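Local coordinates for protein superoxide dismutase [Fe] (Methanothermobacter thermautotrophicus, PDB 1MA1) that converts superoxide radicals into hydrogen peroxide and molecular oxygen at a single iron ion in each subunit of a homotetramer, at residues His81-Gly86 and Glu198-Asp203. Sequence-based numbering, arbitrary orientation.
With FE (Fe (III) ion), chain G.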
ATOM      1  N   HIS A  81      -0.157 -19.528  -2.377  1.00 17.51           N
ATOM      2  CA  HIS A  81       0.534 -20.556  -3.157  1.00 17.74           C
ATOM      3  C   HIS A  81      -0.148 -21.895  -2.889  1.00 17.65           C
ATOM      4  O   HIS A  81      -0.315 -22.705  -3.797  1.00 17.61           O
ATOM      5  CB  HIS A  81       2.048 -20.624  -2.838  1.00 14.83           C
ATOM      6  CG  HIS A  81       2.863 -19.540  -3.493  1.00 17.19           C
ATOM      7  ND1 HIS A  81       2.968 -18.275  -2.962  1.00 17.00           N
ATOM      8  CD2 HIS A  81       3.642 -19.535  -4.612  1.00 16.53           C
ATOM      9  CE1 HIS A  81       3.779 -17.542  -3.712  1.00 16.07           C
ATOM     10  NE2 HIS A  81       4.205 -18.282  -4.722  1.00 18.58           N
ATOM     11  N   LEU A  82      -0.591 -22.112  -1.659  1.00 19.28           N
ATOM     12  CA  LEU A  82      -1.287 -23.351  -1.338  1.00 20.47           C
ATOM     13  C   LEU A  82      -2.525 -23.584  -2.210  1.00 21.40           C
ATOM     14  O   LEU A  82      -2.689 -24.665  -2.767  1.00 22.06           O
ATOM     15  CB  LEU A  82      -1.716 -23.371   0.124  1.00 22.49           C
ATOM     16  CG  LEU A  82      -2.411 -24.652   0.617  1.00 23.88           C
ATOM     17  CD1 LEU A  82      -1.431 -25.822   0.509  1.00 23.37           C
ATOM     18  CD2 LEU A  82      -2.857 -24.487   2.079  1.00 21.51           C
ATOM     19  N   PHE A  83      -3.397 -22.585  -2.320  1.00 20.82           N
ATOM     20  CA  PHE A  83      -4.582 -22.702  -3.167  1.00 20.67           C
ATOM     21  C   PHE A  83      -4.235 -22.714  -4.650  1.00 20.17           C
ATOM     22  O   PHE A  83      -4.957 -23.302  -5.452  1.00 19.05           O
ATOM     23  CB  PHE A  83      -5.573 -21.555  -2.891  1.00 20.86           C
ATOM     24  CG  PHE A  83      -6.358 -21.711  -1.616  1.00 22.04           C
ATOM     25  CD1 PHE A  83      -5.748 -21.559  -0.373  1.00 22.58           C
ATOM     26  CD2 PHE A  83      -7.712 -22.024  -1.652  1.00 22.65           C
ATOM     27  CE1 PHE A  83      -6.472 -21.717   0.804  1.00 21.47           C
ATOM     28  CE2 PHE A  83      -8.441 -22.185  -0.471  1.00 21.56           C
ATOM     29  CZ  PHE A  83      -7.817 -22.032   0.756  1.00 20.73           C
ATOM     30  N   PHE A  84      -3.136 -22.049  -5.006  1.00 21.54           N
ATOM     31  CA  PHE A  84      -2.711 -21.942  -6.400  1.00 20.18           C
ATOM     32  C   PHE A  84      -2.389 -23.328  -6.946  1.00 19.86           C
ATOM     33  O   PHE A  84      -2.946 -23.743  -7.955  1.00 21.57           O
ATOM     34  CB  PHE A  84      -1.480 -21.037  -6.504  1.00 19.27           C
ATOM     35  CG  PHE A  84      -0.994 -20.820  -7.914  1.00 18.70           C
ATOM     36  CD1 PHE A  84      -1.863 -20.373  -8.903  1.00 19.80           C
ATOM     37  CD2 PHE A  84       0.336 -21.032  -8.248  1.00 18.56           C
ATOM     38  CE1 PHE A  84      -1.406 -20.139 -10.208  1.00 20.72           C
ATOM     39  CE2 PHE A  84       0.807 -20.797  -9.540  1.00 18.63           C
ATOM     40  CZ  PHE A  84      -0.069 -20.349 -10.526  1.00 18.21           C
ATOM     41  N   TRP A  85      -1.493 -24.046  -6.272  1.00 18.93           N
ATOM     42  CA  TRP A  85      -1.131 -25.398  -6.690  1.00 18.52           C
ATOM     43  C   TRP A  85      -2.394 -26.239  -6.796  1.00 18.17           C
ATOM     44  O   TRP A  85      -2.548 -27.069  -7.697  1.00 20.12           O
ATOM     45  CB  TRP A  85      -0.182 -26.035  -5.676  1.00 17.95           C
ATOM     46  CG  TRP A  85       1.031 -25.232  -5.357  1.00 12.91           C
ATOM     47  CD1 TRP A  85       1.578 -25.050  -4.128  1.00 13.86           C
ATOM     48  CD2 TRP A  85       1.859 -24.517  -6.276  1.00 13.41           C
ATOM     49  NE1 TRP A  85       2.702 -24.257  -4.214  1.00 15.36           N
ATOM     50  CE2 TRP A  85       2.897 -23.915  -5.524  1.00 13.42           C
ATOM     51  CE3 TRP A  85       1.830 -24.324  -7.660  1.00 12.04           C
ATOM     52  CZ2 TRP A  85       3.888 -23.141  -6.107  1.00 13.78           C
ATOM     53  CZ3 TRP A  85       2.824 -23.549  -8.245  1.00 10.78           C
ATOM     54  CH2 TRP A  85       3.836 -22.966  -7.470  1.00 13.90           C
ATOM     55  N   GLY A  86      -3.306 -26.004  -5.871  1.00 17.05           N
ATOM     56  CA  GLY A  86      -4.462 -26.863  -5.756  1.00 18.09           C
ATOM     57  C   GLY A  86      -5.482 -26.675  -6.867  1.00 20.95           C
ATOM     58  O   GLY A  86      -6.215 -27.625  -7.186  1.00 19.56           O
ATOM     59  N   GLU A 198     -14.795 -25.840  -7.993  1.00 24.04           N
ATOM     60  CA  GLU A 198     -16.158 -26.275  -7.730  1.00 23.98           C
ATOM     61  C   GLU A 198     -16.353 -26.787  -6.317  1.00 24.22           C
ATOM     62  O   GLU A 198     -17.306 -26.410  -5.653  1.00 24.87           O
ATOM     63  CB  GLU A 198     -16.561 -27.357  -8.733  1.00 24.79           C
ATOM     64  CG  GLU A 198     -16.988 -26.819 -10.097  1.00 23.61           C
ATOM     65  CD  GLU A 198     -16.977 -27.880 -11.185  1.00 24.98           C
ATOM     66  OE1 GLU A 198     -17.313 -29.055 -10.901  1.00 27.75           O
ATOM     67  OE2 GLU A 198     -16.644 -27.540 -12.334  1.00 22.84           O
ATOM     68  N   LYS A 199     -15.447 -27.638  -5.852  1.00 25.20           N
ATOM     69  CA  LYS A 199     -15.537 -28.170  -4.509  1.00 26.66           C
ATOM     70  C   LYS A 199     -15.439 -27.051  -3.480  1.00 28.02           C
ATOM     71  O   LYS A 199     -16.287 -26.939  -2.600  1.00 30.31           O
ATOM     72  CB  LYS A 199     -14.430 -29.183  -4.272  1.00 27.47           C
ATOM     73  CG  LYS A 199     -14.477 -29.828  -2.898  1.00 33.59           C
ATOM     74  CD  LYS A 199     -13.313 -30.808  -2.710  1.00 36.83           C
ATOM     75  CE  LYS A 199     -13.262 -31.381  -1.298  1.00 42.08           C
ATOM     76  NZ  LYS A 199     -12.170 -32.405  -1.152  1.00 43.05           N
ATOM     77  N   ARG A 200     -14.417 -26.211  -3.597  1.00 27.03           N
ATOM     78  CA  ARG A 200     -14.274 -25.051  -2.719  1.00 27.18           C
ATOM     79  C   ARG A 200     -15.555 -24.223  -2.645  1.00 28.14           C
ATOM     80  O   ARG A 200     -15.950 -23.754  -1.579  1.00 27.58           O
ATOM     81  CB  ARG A 200     -13.134 -24.152  -3.208  1.00 25.15           C
ATOM     82  CG  ARG A 200     -11.771 -24.831  -3.252  1.00 23.25           C
ATOM     83  CD  ARG A 200     -10.729 -23.939  -3.887  1.00 20.03           C
ATOM     84  NE  ARG A 200      -9.411 -24.552  -3.841  1.00 19.99           N
ATOM     85  CZ  ARG A 200      -8.325 -24.014  -4.380  1.00 20.79           C
ATOM     86  NH1 ARG A 200      -8.417 -22.848  -4.999  1.00 21.81           N
ATOM     87  NH2 ARG A 200      -7.156 -24.638  -4.311  1.00 19.25           N
ATOM     88  N   PHE A 201     -16.202 -24.039  -3.784  1.00 29.39           N
ATOM     89  CA  PHE A 201     -17.336 -23.139  -3.861  1.00 30.51           C
ATOM     90  C   PHE A 201     -18.507 -23.739  -3.117  1.00 31.66           C
ATOM     91  O   PHE A 201     -19.336 -23.020  -2.574  1.00 31.88           O
ATOM     92  CB  PHE A 201     -17.711 -22.893  -5.332  1.00 30.30           C
ATOM     93  CG  PHE A 201     -18.860 -21.933  -5.515  1.00 29.94           C
ATOM     94  CD1 PHE A 201     -18.899 -20.722  -4.821  1.00 30.41           C
ATOM     95  CD2 PHE A 201     -19.903 -22.230  -6.385  1.00 28.56           C
ATOM     96  CE1 PHE A 201     -19.979 -19.817  -5.003  1.00 29.49           C
ATOM     97  CE2 PHE A 201     -20.976 -21.335  -6.569  1.00 27.29           C
ATOM     98  CZ  PHE A 201     -21.009 -20.129  -5.877  1.00 25.19           C
ATOM     99  N   GLU A 202     -18.578 -25.063  -3.095  1.00 34.41           N
ATOM    100  CA  GLU A 202     -19.711 -25.738  -2.479  1.00 37.47           C
ATOM    101  C   GLU A 202     -19.654 -25.663  -0.960  1.00 37.35           C
ATOM    102  O   GLU A 202     -20.688 -25.682  -0.293  1.00 35.38           O
ATOM    103  CB  GLU A 202     -19.758 -27.201  -2.911  1.00 41.41           C
ATOM    104  CG  GLU A 202     -19.645 -27.400  -4.411  1.00 49.14           C
ATOM    105  CD  GLU A 202     -20.669 -28.379  -4.976  1.00 52.04           C
ATOM    106  OE1 GLU A 202     -20.412 -28.928  -6.075  1.00 53.18           O
ATOM    107  OE2 GLU A 202     -21.727 -28.583  -4.334  1.00 54.40           O
ATOM    108  N   ASP A 203     -18.447 -25.578  -0.410  1.00 38.43           N
ATOM    109  CA  ASP A 203     -18.298 -25.549   1.039  1.00 41.00           C
ATOM    110  C   ASP A 203     -18.530 -24.175   1.631  1.00 40.56           C
ATOM    111  O   ASP A 203     -18.321 -23.978   2.820  1.00 41.59           O
ATOM    112  CB  ASP A 203     -16.910 -26.027   1.472  1.00 43.09           C
ATOM    113  CG  ASP A 203     -16.550 -27.367   0.890  1.00 45.98           C
ATOM    114  OD1 ASP A 203     -17.459 -28.232   0.756  1.00 44.26           O
ATOM    115  OD2 ASP A 203     -15.346 -27.545   0.576  1.00 47.89           O
TER
HETATM  116 FE    FE G 206       4.623 -17.084  -6.440  0.50 43.26          FE
HETATM  117  O   HOH W   1       4.245 -15.511  -5.415  0.50  2.39           O
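Arg-200 reaches across from helix 194-202 and joins its guanidinium to the last turn of helix 64-86, one arginine bridging two segments whose backbones keep their distance: the closest CA atoms of 81-86 and 198-203, those of Phe-83 and Arg-200, are 10.0 Å from each other. Arg-200 NH2 donates to Phe-83 O at 2.8 Å, with a nearly straight N-H...O angle of 174°. The oxygen lies in the guanidinium plane, and the donor arrives in the carbonyl plane on a lone pair. Phe-83 also meets the same group from above, its CD2 lying over the guanidinium centre, 3.4 Å from Arg-200 CZ. Ring and guanidinium planes are inclined by 66°, so this is no parallel stack. Arg-200 is extended from CG to NE (chi3 176°), which carries the guanidinium across the gap. Gly-86 C is 3.7 Å from Arg-200 NH2. In the iron/manganese superoxide dismutase fold, the bond ties the end of the alpha-hairpin domain to the last helix of the C-terminal domain. Two residues before Phe-83, His-81 NE2 binds iron at 2.1 Å, together with His-33, Asp-167, His-171 and a water. The guanidinium is further fixed by Glu-196, which forms a salt bridge with NE, and by Leu-163 O and Asn-87 OD1, both bonded to NH1. Against this small tight patch, 150 Å² in all, Lys-199, Glu-202 and, just past the helix end, Asp-203 are solvent-exposed and do not touch 81-86.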